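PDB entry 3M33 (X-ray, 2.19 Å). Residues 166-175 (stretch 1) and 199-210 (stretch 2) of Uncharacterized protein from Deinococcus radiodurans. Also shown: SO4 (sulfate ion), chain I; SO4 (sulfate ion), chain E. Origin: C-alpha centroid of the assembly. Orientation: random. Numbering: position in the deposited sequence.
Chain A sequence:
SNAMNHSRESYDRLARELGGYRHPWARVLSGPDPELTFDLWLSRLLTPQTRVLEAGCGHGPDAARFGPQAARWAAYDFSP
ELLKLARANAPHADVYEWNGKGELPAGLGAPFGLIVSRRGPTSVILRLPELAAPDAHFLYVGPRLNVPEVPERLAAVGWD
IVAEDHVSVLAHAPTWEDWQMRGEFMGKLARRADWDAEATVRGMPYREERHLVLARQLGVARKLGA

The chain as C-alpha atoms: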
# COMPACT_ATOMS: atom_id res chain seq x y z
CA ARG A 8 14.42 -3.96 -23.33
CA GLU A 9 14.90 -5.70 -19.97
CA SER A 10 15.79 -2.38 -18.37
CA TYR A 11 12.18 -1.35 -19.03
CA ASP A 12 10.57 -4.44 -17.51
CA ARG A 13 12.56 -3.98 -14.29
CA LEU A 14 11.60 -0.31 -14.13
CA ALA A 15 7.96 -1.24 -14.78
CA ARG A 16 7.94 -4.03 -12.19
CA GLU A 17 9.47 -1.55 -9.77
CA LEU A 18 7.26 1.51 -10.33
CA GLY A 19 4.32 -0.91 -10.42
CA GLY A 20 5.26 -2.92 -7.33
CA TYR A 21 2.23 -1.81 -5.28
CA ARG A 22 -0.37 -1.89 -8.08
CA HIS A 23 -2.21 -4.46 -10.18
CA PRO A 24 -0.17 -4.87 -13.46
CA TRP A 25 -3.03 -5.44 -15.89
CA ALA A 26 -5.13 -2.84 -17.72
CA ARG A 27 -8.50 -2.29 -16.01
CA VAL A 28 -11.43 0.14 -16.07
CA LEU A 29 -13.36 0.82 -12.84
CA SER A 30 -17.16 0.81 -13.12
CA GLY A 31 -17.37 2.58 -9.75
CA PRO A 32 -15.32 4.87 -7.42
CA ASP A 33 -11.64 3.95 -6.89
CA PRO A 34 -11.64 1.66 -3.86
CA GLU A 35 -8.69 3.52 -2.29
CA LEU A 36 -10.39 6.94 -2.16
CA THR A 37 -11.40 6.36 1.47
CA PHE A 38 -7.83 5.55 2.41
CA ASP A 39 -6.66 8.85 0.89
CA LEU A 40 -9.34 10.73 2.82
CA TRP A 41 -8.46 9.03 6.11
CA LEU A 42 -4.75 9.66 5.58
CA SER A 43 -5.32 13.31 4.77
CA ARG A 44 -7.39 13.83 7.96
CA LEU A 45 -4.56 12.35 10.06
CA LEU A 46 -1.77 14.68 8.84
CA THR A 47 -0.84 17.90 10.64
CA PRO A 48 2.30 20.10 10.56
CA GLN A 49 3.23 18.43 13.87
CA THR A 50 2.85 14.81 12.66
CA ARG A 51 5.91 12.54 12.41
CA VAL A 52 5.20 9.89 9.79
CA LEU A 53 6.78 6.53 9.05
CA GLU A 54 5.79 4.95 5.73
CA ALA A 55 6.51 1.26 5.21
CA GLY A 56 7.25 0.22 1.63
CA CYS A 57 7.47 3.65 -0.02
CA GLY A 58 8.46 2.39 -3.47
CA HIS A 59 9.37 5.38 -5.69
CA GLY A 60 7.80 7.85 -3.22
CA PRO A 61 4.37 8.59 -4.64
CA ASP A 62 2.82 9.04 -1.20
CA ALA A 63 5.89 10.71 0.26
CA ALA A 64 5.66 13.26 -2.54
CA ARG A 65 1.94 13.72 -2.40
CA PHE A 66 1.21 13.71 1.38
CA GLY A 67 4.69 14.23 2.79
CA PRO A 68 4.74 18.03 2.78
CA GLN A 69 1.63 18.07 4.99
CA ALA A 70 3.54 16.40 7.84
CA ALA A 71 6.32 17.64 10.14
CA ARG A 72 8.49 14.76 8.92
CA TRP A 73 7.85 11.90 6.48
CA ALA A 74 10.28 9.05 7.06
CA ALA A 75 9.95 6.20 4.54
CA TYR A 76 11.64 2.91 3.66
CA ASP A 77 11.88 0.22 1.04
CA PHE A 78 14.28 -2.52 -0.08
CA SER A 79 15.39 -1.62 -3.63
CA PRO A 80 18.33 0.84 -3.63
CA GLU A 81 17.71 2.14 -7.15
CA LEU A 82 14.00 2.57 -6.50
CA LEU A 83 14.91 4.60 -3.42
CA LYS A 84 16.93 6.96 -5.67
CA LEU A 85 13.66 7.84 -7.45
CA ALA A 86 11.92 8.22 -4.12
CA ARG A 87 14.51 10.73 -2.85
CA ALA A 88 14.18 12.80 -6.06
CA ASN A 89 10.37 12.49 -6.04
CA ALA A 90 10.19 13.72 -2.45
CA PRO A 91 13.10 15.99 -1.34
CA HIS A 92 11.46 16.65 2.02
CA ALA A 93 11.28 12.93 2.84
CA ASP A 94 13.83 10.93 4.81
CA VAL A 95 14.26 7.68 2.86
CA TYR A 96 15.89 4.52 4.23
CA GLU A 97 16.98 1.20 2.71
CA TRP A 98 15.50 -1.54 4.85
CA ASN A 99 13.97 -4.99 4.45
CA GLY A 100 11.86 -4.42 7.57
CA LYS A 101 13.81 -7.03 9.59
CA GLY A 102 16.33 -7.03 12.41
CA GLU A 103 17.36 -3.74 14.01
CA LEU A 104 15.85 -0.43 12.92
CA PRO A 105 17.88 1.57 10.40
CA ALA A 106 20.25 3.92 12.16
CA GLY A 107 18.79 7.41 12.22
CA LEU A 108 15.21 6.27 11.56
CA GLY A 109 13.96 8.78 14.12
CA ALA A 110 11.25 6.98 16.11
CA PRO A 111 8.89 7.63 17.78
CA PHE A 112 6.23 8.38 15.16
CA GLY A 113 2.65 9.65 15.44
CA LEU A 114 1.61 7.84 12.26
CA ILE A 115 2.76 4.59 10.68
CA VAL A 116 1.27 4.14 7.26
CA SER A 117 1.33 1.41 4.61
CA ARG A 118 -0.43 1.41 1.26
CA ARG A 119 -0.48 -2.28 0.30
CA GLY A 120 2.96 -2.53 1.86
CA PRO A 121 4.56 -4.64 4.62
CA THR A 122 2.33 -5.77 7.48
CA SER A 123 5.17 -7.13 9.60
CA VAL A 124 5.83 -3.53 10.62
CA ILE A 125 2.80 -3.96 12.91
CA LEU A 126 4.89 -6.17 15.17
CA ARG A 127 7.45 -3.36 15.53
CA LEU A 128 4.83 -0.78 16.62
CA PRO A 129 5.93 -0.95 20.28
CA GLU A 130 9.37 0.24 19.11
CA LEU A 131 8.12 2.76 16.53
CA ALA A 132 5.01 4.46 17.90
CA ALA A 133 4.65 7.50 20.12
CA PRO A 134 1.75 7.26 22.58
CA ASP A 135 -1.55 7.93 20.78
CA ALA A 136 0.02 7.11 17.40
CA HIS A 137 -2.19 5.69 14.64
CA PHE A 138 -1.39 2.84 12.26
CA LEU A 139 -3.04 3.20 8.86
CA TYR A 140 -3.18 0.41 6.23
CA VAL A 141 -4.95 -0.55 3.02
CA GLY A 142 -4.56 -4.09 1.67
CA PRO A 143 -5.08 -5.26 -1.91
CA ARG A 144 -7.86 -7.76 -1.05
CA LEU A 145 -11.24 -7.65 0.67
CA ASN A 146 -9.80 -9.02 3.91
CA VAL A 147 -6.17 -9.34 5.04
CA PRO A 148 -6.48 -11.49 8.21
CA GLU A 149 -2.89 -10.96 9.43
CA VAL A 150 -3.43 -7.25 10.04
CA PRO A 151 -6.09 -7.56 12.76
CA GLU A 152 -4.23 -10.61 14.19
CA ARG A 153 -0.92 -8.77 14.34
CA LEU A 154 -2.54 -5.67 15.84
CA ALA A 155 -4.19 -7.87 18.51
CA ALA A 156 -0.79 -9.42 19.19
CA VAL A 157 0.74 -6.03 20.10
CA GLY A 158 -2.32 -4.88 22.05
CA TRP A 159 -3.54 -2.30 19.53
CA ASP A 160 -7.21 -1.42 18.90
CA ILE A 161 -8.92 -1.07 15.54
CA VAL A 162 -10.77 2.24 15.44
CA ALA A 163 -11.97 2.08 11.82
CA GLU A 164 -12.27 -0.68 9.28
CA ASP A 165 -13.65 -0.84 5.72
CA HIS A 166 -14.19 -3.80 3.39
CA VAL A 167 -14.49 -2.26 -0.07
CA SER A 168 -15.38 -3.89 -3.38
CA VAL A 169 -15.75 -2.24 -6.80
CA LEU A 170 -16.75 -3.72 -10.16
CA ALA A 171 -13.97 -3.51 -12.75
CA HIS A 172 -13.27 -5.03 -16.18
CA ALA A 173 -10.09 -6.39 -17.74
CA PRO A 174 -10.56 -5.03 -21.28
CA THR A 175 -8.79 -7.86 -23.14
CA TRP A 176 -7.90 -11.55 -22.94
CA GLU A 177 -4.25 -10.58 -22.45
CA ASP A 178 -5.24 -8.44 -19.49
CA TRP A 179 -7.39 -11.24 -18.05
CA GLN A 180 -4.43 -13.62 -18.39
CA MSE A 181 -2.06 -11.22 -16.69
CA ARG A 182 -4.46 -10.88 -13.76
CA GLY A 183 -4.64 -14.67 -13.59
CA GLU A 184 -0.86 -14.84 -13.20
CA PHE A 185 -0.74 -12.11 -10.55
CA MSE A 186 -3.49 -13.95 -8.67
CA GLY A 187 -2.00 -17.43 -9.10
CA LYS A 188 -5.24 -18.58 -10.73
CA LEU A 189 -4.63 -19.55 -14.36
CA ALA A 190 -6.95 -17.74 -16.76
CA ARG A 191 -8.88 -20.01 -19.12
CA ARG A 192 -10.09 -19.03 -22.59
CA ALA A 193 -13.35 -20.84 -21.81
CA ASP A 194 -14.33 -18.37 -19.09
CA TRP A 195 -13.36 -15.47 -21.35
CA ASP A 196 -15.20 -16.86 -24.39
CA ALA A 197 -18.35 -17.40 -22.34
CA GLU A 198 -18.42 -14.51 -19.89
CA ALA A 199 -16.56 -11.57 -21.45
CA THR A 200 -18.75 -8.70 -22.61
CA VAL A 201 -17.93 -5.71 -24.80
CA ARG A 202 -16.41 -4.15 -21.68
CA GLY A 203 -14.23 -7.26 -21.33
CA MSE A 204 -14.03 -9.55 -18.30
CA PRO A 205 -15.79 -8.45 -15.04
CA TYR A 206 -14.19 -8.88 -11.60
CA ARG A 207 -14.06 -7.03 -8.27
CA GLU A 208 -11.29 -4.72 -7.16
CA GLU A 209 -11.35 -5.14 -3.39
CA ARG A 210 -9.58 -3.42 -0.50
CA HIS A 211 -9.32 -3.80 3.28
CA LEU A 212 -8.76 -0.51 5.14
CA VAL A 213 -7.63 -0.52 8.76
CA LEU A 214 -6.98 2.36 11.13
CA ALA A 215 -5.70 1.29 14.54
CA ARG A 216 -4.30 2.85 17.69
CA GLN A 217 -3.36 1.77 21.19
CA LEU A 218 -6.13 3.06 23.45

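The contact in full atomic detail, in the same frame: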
# COMPACT_ATOMS: atom_id res chain seq x y z
N HIS A 166 -14.35 -2.74 4.36
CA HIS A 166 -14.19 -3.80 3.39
C HIS A 166 -14.86 -3.31 2.12
O HIS A 166 -16.09 -3.23 2.05
CB HIS A 166 -14.81 -5.12 3.89
CG HIS A 166 -14.17 -5.64 5.14
ND1 HIS A 166 -12.90 -6.20 5.15
CD2 HIS A 166 -14.62 -5.70 6.41
CE1 HIS A 166 -12.60 -6.56 6.39
NE2 HIS A 166 -13.63 -6.27 7.17
N VAL A 167 -14.04 -2.96 1.13
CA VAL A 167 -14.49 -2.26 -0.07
C VAL A 167 -14.38 -3.14 -1.29
O VAL A 167 -13.40 -3.89 -1.45
CB VAL A 167 -13.59 -1.02 -0.34
CG1 VAL A 167 -14.23 -0.13 -1.39
CG2 VAL A 167 -13.34 -0.25 0.93
N SER A 168 -15.35 -3.04 -2.19
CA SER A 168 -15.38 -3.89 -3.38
C SER A 168 -15.97 -3.09 -4.54
O SER A 168 -17.04 -2.53 -4.40
CB SER A 168 -16.24 -5.13 -3.10
OG SER A 168 -16.30 -5.98 -4.24
N VAL A 169 -15.29 -3.04 -5.67
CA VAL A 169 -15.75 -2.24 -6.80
C VAL A 169 -15.68 -3.04 -8.11
O VAL A 169 -14.68 -3.69 -8.39
CB VAL A 169 -14.91 -0.96 -6.93
CG1 VAL A 169 -15.46 -0.06 -8.05
CG2 VAL A 169 -14.94 -0.22 -5.61
N LEU A 170 -16.74 -3.01 -8.90
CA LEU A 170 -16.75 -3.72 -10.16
C LEU A 170 -15.70 -3.12 -11.10
O LEU A 170 -15.63 -1.90 -11.26
CB LEU A 170 -18.13 -3.63 -10.82
CG LEU A 170 -18.30 -4.32 -12.18
CD1 LEU A 170 -18.09 -5.83 -12.02
CD2 LEU A 170 -19.66 -4.03 -12.80
N ALA A 171 -14.87 -3.97 -11.70
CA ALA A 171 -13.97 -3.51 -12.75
C ALA A 171 -14.01 -4.50 -13.91
O ALA A 171 -14.56 -5.59 -13.78
CB ALA A 171 -12.55 -3.39 -12.21
N HIS A 172 -13.43 -4.11 -15.05
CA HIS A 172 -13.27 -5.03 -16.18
C HIS A 172 -11.83 -5.05 -16.66
O HIS A 172 -11.17 -4.00 -16.74
CB HIS A 172 -14.16 -4.63 -17.36
CG HIS A 172 -15.62 -4.60 -17.03
ND1 HIS A 172 -16.47 -5.65 -17.34
CD2 HIS A 172 -16.37 -3.67 -16.42
CE1 HIS A 172 -17.68 -5.35 -16.93
NE2 HIS A 172 -17.66 -4.15 -16.37
N ALA A 173 -11.33 -6.24 -16.98
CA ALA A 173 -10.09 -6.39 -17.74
C ALA A 173 -10.49 -6.33 -19.21
O ALA A 173 -11.26 -7.18 -19.69
CB ALA A 173 -9.42 -7.69 -17.42
N PRO A 174 -10.00 -5.32 -19.94
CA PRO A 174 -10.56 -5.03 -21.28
C PRO A 174 -10.23 -6.09 -22.32
O PRO A 174 -10.98 -6.22 -23.28
CB PRO A 174 -9.92 -3.68 -21.67
CG PRO A 174 -9.35 -3.12 -20.38
CD PRO A 174 -9.00 -4.32 -19.52
N THR A 175 -9.15 -6.84 -22.15
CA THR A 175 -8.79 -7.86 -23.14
C THR A 175 -8.33 -9.18 -22.52
O THR A 175 -7.97 -9.24 -21.33
CB THR A 175 -7.66 -7.38 -24.05
OG1 THR A 175 -6.45 -7.32 -23.30
CG2 THR A 175 -7.98 -5.99 -24.62
N ALA A 199 -17.05 -12.89 -21.10
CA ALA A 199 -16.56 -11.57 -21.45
C ALA A 199 -17.64 -10.80 -22.20
O ALA A 199 -18.27 -11.35 -23.10
CB ALA A 199 -15.31 -11.67 -22.30
N THR A 200 -17.84 -9.54 -21.84
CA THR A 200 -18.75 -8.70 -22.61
C THR A 200 -17.96 -7.75 -23.49
O THR A 200 -16.76 -7.94 -23.70
CB THR A 200 -19.67 -7.88 -21.69
OG1 THR A 200 -18.88 -6.95 -20.94
CG2 THR A 200 -20.40 -8.80 -20.72
N VAL A 201 -18.62 -6.72 -24.01
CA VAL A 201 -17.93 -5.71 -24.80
C VAL A 201 -16.93 -4.96 -23.91
O VAL A 201 -15.85 -4.56 -24.35
CB VAL A 201 -18.93 -4.72 -25.44
CG1 VAL A 201 -19.92 -4.19 -24.39
CG2 VAL A 201 -18.19 -3.58 -26.11
N ARG A 202 -17.29 -4.79 -22.64
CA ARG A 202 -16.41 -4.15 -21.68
C ARG A 202 -15.20 -5.04 -21.34
O ARG A 202 -14.21 -4.57 -20.80
CB ARG A 202 -17.20 -3.79 -20.42
CG ARG A 202 -18.31 -2.74 -20.65
CD ARG A 202 -19.24 -2.62 -19.44
NE ARG A 202 -20.12 -3.78 -19.33
CZ ARG A 202 -21.43 -3.76 -19.59
NH1 ARG A 202 -22.15 -4.86 -19.47
NH2 ARG A 202 -22.01 -2.62 -19.96
N GLY A 203 -15.28 -6.32 -21.69
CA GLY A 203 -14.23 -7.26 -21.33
C GLY A 203 -14.67 -8.17 -20.19
O GLY A 203 -15.86 -8.44 -20.04
N MSE A 204 -13.72 -8.63 -19.39
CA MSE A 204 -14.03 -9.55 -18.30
C MSE A 204 -14.24 -8.83 -16.96
O MSE A 204 -13.37 -8.09 -16.51
CB MSE A 204 -12.91 -10.57 -18.14
CG MSE A 204 -13.29 -11.74 -17.27
SE MSE A 204 -14.59 -12.90 -18.16
CE MSE A 204 -14.99 -14.03 -16.62
N PRO A 205 -15.39 -9.09 -16.30
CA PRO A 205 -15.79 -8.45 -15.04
C PRO A 205 -15.17 -9.13 -13.81
O PRO A 205 -15.12 -10.35 -13.73
CB PRO A 205 -17.30 -8.67 -15.00
CG PRO A 205 -17.61 -9.67 -16.12
CD PRO A 205 -16.33 -10.15 -16.69
N TYR A 206 -14.72 -8.34 -12.84
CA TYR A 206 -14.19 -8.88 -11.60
C TYR A 206 -14.30 -7.75 -10.56
O TYR A 206 -14.70 -6.63 -10.90
CB TYR A 206 -12.72 -9.34 -11.77
CG TYR A 206 -11.74 -8.20 -11.91
CD1 TYR A 206 -11.00 -7.76 -10.82
CD2 TYR A 206 -11.56 -7.55 -13.13
CE1 TYR A 206 -10.11 -6.71 -10.93
CE2 TYR A 206 -10.66 -6.48 -13.25
CZ TYR A 206 -9.94 -6.07 -12.14
OH TYR A 206 -9.06 -5.01 -12.22
N ARG A 207 -13.96 -8.04 -9.31
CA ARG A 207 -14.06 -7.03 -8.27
C ARG A 207 -12.68 -6.55 -7.85
O ARG A 207 -11.80 -7.34 -7.59
CB ARG A 207 -14.80 -7.57 -7.05
CG ARG A 207 -16.17 -8.13 -7.38
CD ARG A 207 -17.14 -7.01 -7.75
NE ARG A 207 -17.91 -6.60 -6.58
CZ ARG A 207 -19.23 -6.65 -6.51
NH1 ARG A 207 -19.84 -6.27 -5.39
NH2 ARG A 207 -19.93 -7.07 -7.55
N GLU A 208 -12.47 -5.24 -7.81
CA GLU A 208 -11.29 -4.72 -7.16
C GLU A 208 -11.67 -4.54 -5.69
O GLU A 208 -12.62 -3.83 -5.38
CB GLU A 208 -10.90 -3.36 -7.77
CG GLU A 208 -10.17 -3.46 -9.12
CD GLU A 208 -8.70 -3.84 -8.96
OE1 GLU A 208 -8.19 -3.80 -7.81
OE2 GLU A 208 -8.06 -4.16 -9.99
N GLU A 209 -10.95 -5.19 -4.79
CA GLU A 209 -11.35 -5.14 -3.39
C GLU A 209 -10.22 -4.66 -2.48
O GLU A 209 -9.06 -4.91 -2.74
CB GLU A 209 -11.87 -6.52 -2.95
CG GLU A 209 -12.87 -7.08 -3.95
CD GLU A 209 -13.66 -8.28 -3.42
OE1 GLU A 209 -13.05 -9.23 -2.91
OE2 GLU A 209 -14.90 -8.24 -3.53
N ARG A 210 -10.58 -3.96 -1.41
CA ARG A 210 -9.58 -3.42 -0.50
C ARG A 210 -10.02 -3.58 0.95
O ARG A 210 -11.21 -3.59 1.24
CB ARG A 210 -9.32 -1.94 -0.78
CG ARG A 210 -8.90 -1.63 -2.22
CD ARG A 210 -7.42 -1.98 -2.51
NE ARG A 210 -7.06 -1.50 -3.84
CZ ARG A 210 -7.32 -2.17 -4.96
NH1 ARG A 210 -7.95 -3.34 -4.89
NH2 ARG A 210 -6.99 -1.66 -6.15
S SO4 I . -7.36 -0.11 -9.39
O1 SO4 I . -6.70 1.09 -8.88
O2 SO4 I . -6.48 -1.27 -9.28
O3 SO4 I . -8.58 -0.35 -8.62
O4 SO4 I . -7.69 0.08 -10.79
S SO4 E . -18.39 -10.29 -10.81
O1 SO4 E . -18.54 -9.45 -9.62
O2 SO4 E . -18.14 -9.45 -11.97
O3 SO4 E . -17.26 -11.20 -10.63
O4 SO4 E . -19.61 -11.05 -11.03

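The two stretches pair as neighbouring antiparallel strands, joined by a regular ladder of backbone hydrogen bonds and reinforced by side-chain contacts on both faces of the sheet. Strands 166-173 and 204-210 run at 150° to one another, and Val167, Val169, Ala171 and Ala173 each form a two-bond pair with Arg210, Glu208, Tyr206 and Met204, respectively. The bonds are short and uniform: Val167 N donates to Arg210 O at 2.9 Å, and Ala171 N to Tyr206 O at 2.8 Å, both nearly linear. Between these pairs, CA-H...O contacts fill the gaps, such as His172 CA to Met204 O at 3.1 Å.

On the face bearing Ser168, Leu170 and His172, polar bonding centres on Ser168. Its hydroxyl donates to Glu209 OE2 (OG to OE2, 2.8 Å) and accepts from Arg207 (NE to Ser168 OG, 2.9 Å), so a small side chain links two residues of the facing strand. Further along, Leu170 CD1 packs against Pro205 CB at 4.2 Å. Arg202 CB lies over one face of the His172 ring, 3.7 Å from its centroid, so the aliphatic root of the arginine covers the imidazole.

The other face is organised around Tyr206, whose ring turns back so that Ala171 CB sits over it, 3.7 Å from Tyr206 CZ. The tyrosine OH donates to Glu208 OE2 at 2.6 Å, while Glu208 OE1 forms a salt bridge with Arg210 NH2 at 3.0 Å. Tyr206, Glu208 and Arg210 thus form a continuous polar chain along one strand.

Where the ladder ends, Gly203 passes close to stretch 1, its CA 3.4 Å from Ala173 O. A CB here would point toward that stretch and clash with Ala173 O and Pro174 CA; the backbone angles themselves also call for glycine.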